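PDB 5ZNT: chitin deacetylase 1 from Bombyx mori, which removes the N-acetyl groups of chitin in a zinc-dependent hydrolysis, yielding chitosan and acetate. Local coordinates for residues 173-185 with 254-266. Numbering follows the deposited sequence.
Sequences TAPLSNPPLWPYT and FDRHYEQNRAPLG. Unlike the reference sequence in segment 173-185: P180 (reference Arg), W182 (reference Cys).
The W182 indole, the H257 imidazole and the R256 guanidinium organise the seam between the proline-rich loop joining strands 173-174 and 184-185 and the turn that carries helix 243-258 into strand 265-270 of the parallel sheet, in the distorted beta/alpha barrel of carbohydrate esterase 4 deacetylases. The indole receives A263 CA over its five-membered ring and, on the same face, P264 CD 3.6 Å from the centroid of its six-membered ring; at its edge, NE1 donates to N261 O at 3.0 Å. P180 CG sits almost on the normal of the H257 ring, a CH-pi contact of 3.4 Å to the centroid, while L265 CD1 covers the opposite face and ND1, at the edge, donates to A263 O. L176 CD1 lies over the centre of one face of the guanidinium, and a bend at chi3 (44°) presents its edge to two oxygens: NH2 reaches S177 O (2.7 Å) and NE reaches N178 OD1 (2.8 Å, 164°). Water 1 links NH2 to S177 N. Q260 NE2 also donates to N178 OD1, so two strong bonds grip one amide oxygen. A leucine in place of R256 would probably cost S177 O its guanidinium donor and leave the N178 amide, held from this side by Q260 NE2, freer to turn. W182 and P180, both different from the reference sequence, each bury more surface here than any other residue, away from the zinc site. The principle illustrated is that a proline-rich loop can dock through backbone carbonyls as well as ring faces: N261, whose OD1 closes an Asx turn onto A263 N, sends ND2 to P180 O at 2.7 Å.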
loop_
_atom_site.group_PDB
_atom_site.type_symbol
_atom_site.label_atom_id
_atom_site.label_comp_id
_atom_site.label_asym_id
_atom_site.label_seq_id
_atom_site.Cartn_x
_atom_site.Cartn_y
_atom_site.Cartn_z
ATOM N N THR A 173 11.885 -1.411 2.227
ATOM C CA THR A 173 11.769 -2.646 2.990
ATOM C C THR A 173 12.654 -2.580 4.235
ATOM O O THR A 173 13.770 -2.056 4.184
ATOM C CB THR A 173 12.162 -3.842 2.120
ATOM O OG1 THR A 173 11.235 -3.958 1.014
ATOM C CG2 THR A 173 12.123 -5.079 2.923
ATOM N N ALA A 174 12.142 -3.089 5.362
ATOM C CA ALA A 174 12.966 -3.216 6.558
ATOM C C ALA A 174 13.298 -4.674 6.781
ATOM O O ALA A 174 12.391 -5.510 6.751
ATOM C CB ALA A 174 12.253 -2.648 7.798
ATOM N N PRO A 175 14.561 -5.032 6.992
ATOM C CA PRO A 175 14.886 -6.447 7.178
ATOM C C PRO A 175 14.145 -7.020 8.375
ATOM O O PRO A 175 13.831 -6.305 9.332
ATOM C CB PRO A 175 16.411 -6.448 7.405
ATOM C CG PRO A 175 16.732 -5.099 7.871
ATOM C CD PRO A 175 15.738 -4.165 7.168
ATOM N N LEU A 176 13.835 -8.311 8.280
ATOM C CA LEU A 176 13.210 -9.063 9.363
ATOM C C LEU A 176 13.880 -8.733 10.688
ATOM O O LEU A 176 15.106 -8.832 10.820
ATOM C CB LEU A 176 13.311 -10.557 9.073
ATOM C CG LEU A 176 12.716 -11.464 10.153
ATOM C CD1 LEU A 176 11.228 -11.196 10.333
ATOM C CD2 LEU A 176 12.970 -12.935 9.878
ATOM N N SER A 177 13.070 -8.264 11.632
ATOM C CA SER A 177 13.506 -7.715 12.904
ATOM C C SER A 177 12.473 -8.097 13.948
ATOM O O SER A 177 11.289 -8.236 13.633
ATOM C CB SER A 177 13.610 -6.178 12.890
ATOM O OG SER A 177 14.617 -5.704 12.016
ATOM N N ASN A 178 12.922 -8.235 15.193
ATOM C CA ASN A 178 12.022 -8.421 16.332
ATOM C C ASN A 178 12.406 -7.446 17.434
ATOM O O ASN A 178 13.518 -7.549 17.991
ATOM C CB ASN A 178 12.061 -9.860 16.825
ATOM C CG ASN A 178 11.461 -10.811 15.828
ATOM O OD1 ASN A 178 10.252 -10.778 15.573
ATOM N ND2 ASN A 178 12.296 -11.655 15.235
ATOM N N PRO A 179 11.551 -6.475 17.763
ATOM C CA PRO A 179 10.231 -6.332 17.135
ATOM C C PRO A 179 10.294 -5.698 15.729
ATOM O O PRO A 179 11.335 -5.134 15.368
ATOM C CB PRO A 179 9.482 -5.431 18.121
ATOM C CG PRO A 179 10.547 -4.593 18.750
ATOM C CD PRO A 179 11.799 -5.450 18.792
ATOM N N PRO A 180 9.216 -5.825 14.953
ATOM C CA PRO A 180 9.137 -5.113 13.662
ATOM C C PRO A 180 8.990 -3.616 13.885
ATOM O O PRO A 180 8.850 -3.136 15.015
ATOM C CB PRO A 180 7.893 -5.712 12.997
ATOM C CG PRO A 180 7.030 -6.147 14.172
ATOM C CD PRO A 180 8.018 -6.645 15.215
ATOM N N LEU A 181 9.004 -2.860 12.781
ATOM C CA LEU A 181 9.098 -1.405 12.850
ATOM C C LEU A 181 7.743 -0.752 12.595
ATOM O O LEU A 181 6.955 -1.231 11.773
ATOM C CB LEU A 181 10.130 -0.877 11.842
ATOM C CG LEU A 181 11.603 -0.837 12.277
ATOM C CD1 LEU A 181 12.098 -2.208 12.701
ATOM C CD2 LEU A 181 12.499 -0.277 11.169
ATOM N N TRP A 182 7.472 0.337 13.322
ATOM C CA TRP A 182 6.357 1.232 13.059
ATOM C C TRP A 182 6.701 2.138 11.872
ATOM O O TRP A 182 7.883 2.377 11.592
ATOM C CB TRP A 182 6.055 2.089 14.298
ATOM C CG TRP A 182 5.217 1.358 15.304
ATOM C CD1 TRP A 182 5.643 0.414 16.214
ATOM C CD2 TRP A 182 3.798 1.474 15.477
ATOM N NE1 TRP A 182 4.565 -0.048 16.948
ATOM C CE2 TRP A 182 3.428 0.595 16.521
ATOM C CE3 TRP A 182 2.807 2.267 14.872
ATOM C CZ2 TRP A 182 2.109 0.458 16.948
ATOM C CZ3 TRP A 182 1.492 2.124 15.297
ATOM C CH2 TRP A 182 1.159 1.233 16.332
ATOM N N PRO A 183 5.692 2.658 11.165
ATOM C CA PRO A 183 5.967 3.685 10.143
ATOM C C PRO A 183 6.775 4.824 10.744
ATOM O O PRO A 183 6.775 5.037 11.961
ATOM C CB PRO A 183 4.572 4.166 9.715
ATOM C CG PRO A 183 3.669 2.996 9.999
ATOM C CD PRO A 183 4.259 2.304 11.232
ATOM N N TYR A 184 7.466 5.559 9.876
ATOM C CA TYR A 184 8.265 6.691 10.316
ATOM C C TYR A 184 8.220 7.758 9.231
ATOM O O TYR A 184 7.924 7.466 8.068
ATOM C CB TYR A 184 9.707 6.255 10.646
ATOM C CG TYR A 184 10.411 5.525 9.527
ATOM C CD1 TYR A 184 11.080 6.230 8.526
ATOM C CD2 TYR A 184 10.420 4.134 9.473
ATOM C CE1 TYR A 184 11.718 5.575 7.492
ATOM C CE2 TYR A 184 11.047 3.464 8.437
ATOM C CZ TYR A 184 11.692 4.193 7.452
ATOM O OH TYR A 184 12.326 3.544 6.428
ATOM N N THR A 185 8.458 9.008 9.619
ATOM C CA THR A 185 8.598 10.055 8.615
ATOM C C THR A 185 10.061 10.174 8.200
ATOM O O THR A 185 10.973 9.724 8.896
ATOM C CB THR A 185 8.077 11.409 9.116
ATOM O OG1 THR A 185 8.898 11.887 10.181
ATOM C CG2 THR A 185 6.649 11.285 9.612
ATOM N N PHE A 254 1.541 -12.719 12.392
ATOM C CA PHE A 254 0.611 -11.984 13.239
ATOM C C PHE A 254 1.116 -11.951 14.685
ATOM O O PHE A 254 1.190 -10.885 15.306
ATOM C CB PHE A 254 -0.784 -12.613 13.160
ATOM C CG PHE A 254 -1.785 -11.967 14.093
ATOM C CD1 PHE A 254 -2.542 -10.884 13.677
ATOM C CD2 PHE A 254 -1.951 -12.438 15.396
ATOM C CE1 PHE A 254 -3.441 -10.271 14.535
ATOM C CE2 PHE A 254 -2.863 -11.836 16.261
ATOM C CZ PHE A 254 -3.605 -10.762 15.836
ATOM N N ASP A 255 1.487 -13.116 15.232
ATOM C CA ASP A 255 1.925 -13.175 16.628
ATOM C C ASP A 255 3.181 -12.347 16.853
ATOM O O ASP A 255 3.311 -11.683 17.890
ATOM C CB ASP A 255 2.165 -14.623 17.062
ATOM C CG ASP A 255 0.887 -15.429 17.151
ATOM O OD1 ASP A 255 -0.206 -14.838 17.298
ATOM O OD2 ASP A 255 0.978 -16.672 17.057
ATOM N N ARG A 256 4.118 -12.369 15.892
ATOM C CA ARG A 256 5.322 -11.551 16.007
ATOM C C ARG A 256 4.965 -10.090 16.252
ATOM O O ARG A 256 5.582 -9.417 17.086
ATOM C CB ARG A 256 6.184 -11.686 14.738
ATOM C CG ARG A 256 6.994 -12.997 14.609
ATOM C CD ARG A 256 7.998 -12.932 13.437
ATOM N NE ARG A 256 8.690 -11.646 13.417
ATOM C CZ ARG A 256 8.495 -10.697 12.503
ATOM N NH1 ARG A 256 7.629 -10.889 11.505
ATOM N NH2 ARG A 256 9.155 -9.547 12.606
ATOM N N HIS A 257 3.957 -9.575 15.543
ATOM C CA HIS A 257 3.568 -8.188 15.754
ATOM C C HIS A 257 2.711 -8.043 17.012
ATOM O O HIS A 257 2.969 -7.178 17.860
ATOM C CB HIS A 257 2.810 -7.668 14.525
ATOM C CG HIS A 257 3.683 -7.441 13.328
ATOM N ND1 HIS A 257 3.831 -6.202 12.743
ATOM C CD2 HIS A 257 4.456 -8.291 12.610
ATOM C CE1 HIS A 257 4.672 -6.293 11.725
ATOM N NE2 HIS A 257 5.057 -7.553 11.614
ATOM N N TYR A 258 1.682 -8.886 17.133
ATOM C CA TYR A 258 0.692 -8.728 18.192
ATOM C C TYR A 258 1.305 -8.912 19.576
ATOM O O TYR A 258 0.889 -8.237 20.524
ATOM C CB TYR A 258 -0.432 -9.729 17.978
ATOM C CG TYR A 258 -1.597 -9.630 18.932
ATOM C CD1 TYR A 258 -2.567 -8.652 18.769
ATOM C CD2 TYR A 258 -1.750 -10.550 19.970
ATOM C CE1 TYR A 258 -3.655 -8.572 19.619
ATOM C CE2 TYR A 258 -2.834 -10.479 20.844
ATOM C CZ TYR A 258 -3.779 -9.486 20.661
ATOM O OH TYR A 258 -4.865 -9.390 21.487
ATOM N N GLU A 259 2.294 -9.802 19.705
ATOM C CA GLU A 259 2.918 -10.090 20.991
ATOM C C GLU A 259 4.116 -9.198 21.285
ATOM O O GLU A 259 4.700 -9.324 22.364
ATOM C CB GLU A 259 3.367 -11.561 21.077
ATOM C CG GLU A 259 2.351 -12.620 20.623
ATOM C CD GLU A 259 1.270 -12.954 21.643
ATOM O OE1 GLU A 259 1.039 -12.145 22.569
ATOM O OE2 GLU A 259 0.617 -14.022 21.490
ATOM N N GLN A 260 4.510 -8.310 20.369
ATOM C CA GLN A 260 5.625 -7.409 20.673
ATOM C C GLN A 260 5.151 -5.964 20.748
ATOM O O GLN A 260 4.487 -5.578 21.713
ATOM C CB GLN A 260 6.757 -7.567 19.649
ATOM C CG GLN A 260 7.360 -8.977 19.670
ATOM C CD GLN A 260 8.580 -9.159 18.791
ATOM O OE1 GLN A 260 9.696 -8.775 19.165
ATOM N NE2 GLN A 260 8.387 -9.783 17.622
ATOM N N ASN A 261 5.474 -5.143 19.749
ATOM C CA ASN A 261 5.127 -3.730 19.798
ATOM C C ASN A 261 3.868 -3.391 18.999
ATOM O O ASN A 261 3.552 -2.206 18.836
ATOM C CB ASN A 261 6.307 -2.888 19.304
ATOM C CG ASN A 261 6.665 -3.183 17.860
ATOM O OD1 ASN A 261 6.188 -4.165 17.283
ATOM N ND2 ASN A 261 7.527 -2.354 17.274
ATOM N N ARG A 262 3.147 -4.391 18.508
ATOM C CA ARG A 262 1.931 -4.181 17.703
ATOM C C ARG A 262 2.162 -3.238 16.520
ATOM O O ARG A 262 1.276 -2.463 16.145
ATOM C CB ARG A 262 0.777 -3.674 18.565
ATOM C CG ARG A 262 0.468 -4.640 19.694
ATOM C CD ARG A 262 -0.985 -4.906 19.817
ATOM N NE ARG A 262 -1.213 -6.003 20.749
ATOM C CZ ARG A 262 -2.229 -6.043 21.600
ATOM N NH1 ARG A 262 -3.108 -5.043 21.618
ATOM N NH2 ARG A 262 -2.366 -7.079 22.431
ATOM N N ALA A 263 3.348 -3.292 15.925
ATOM C CA ALA A 263 3.571 -2.537 14.700
ATOM C C ALA A 263 2.575 -3.009 13.642
ATOM O O ALA A 263 2.282 -4.207 13.561
ATOM C CB ALA A 263 5.005 -2.730 14.200
ATOM N N PRO A 264 2.012 -2.103 12.850
ATOM C CA PRO A 264 1.125 -2.528 11.761
ATOM C C PRO A 264 1.749 -3.662 10.960
ATOM O O PRO A 264 2.949 -3.660 10.664
ATOM C CB PRO A 264 0.949 -1.254 10.927
ATOM C CG PRO A 264 1.076 -0.124 11.956
ATOM C CD PRO A 264 2.149 -0.636 12.947
ATOM N N LEU A 265 0.949 -4.681 10.696
ATOM C CA LEU A 265 1.391 -5.842 9.936
ATOM C C LEU A 265 0.982 -5.664 8.471
ATOM O O LEU A 265 -0.207 -5.534 8.165
ATOM C CB LEU A 265 0.757 -7.107 10.502
ATOM C CG LEU A 265 0.856 -8.397 9.683
ATOM C CD1 LEU A 265 2.284 -8.907 9.629
ATOM C CD2 LEU A 265 -0.069 -9.461 10.269
ATOM N N GLY A 266 1.960 -5.678 7.560
ATOM C CA GLY A 266 1.682 -5.485 6.146
ATOM C C GLY A 266 1.624 -6.793 5.425
ATOM O O GLY A 266 2.597 -7.553 5.395
HETATM O O HOH W 1 10.074 -7.998 10.635
HETATM O O HOH W 2 4.511 -1.093 10.440
#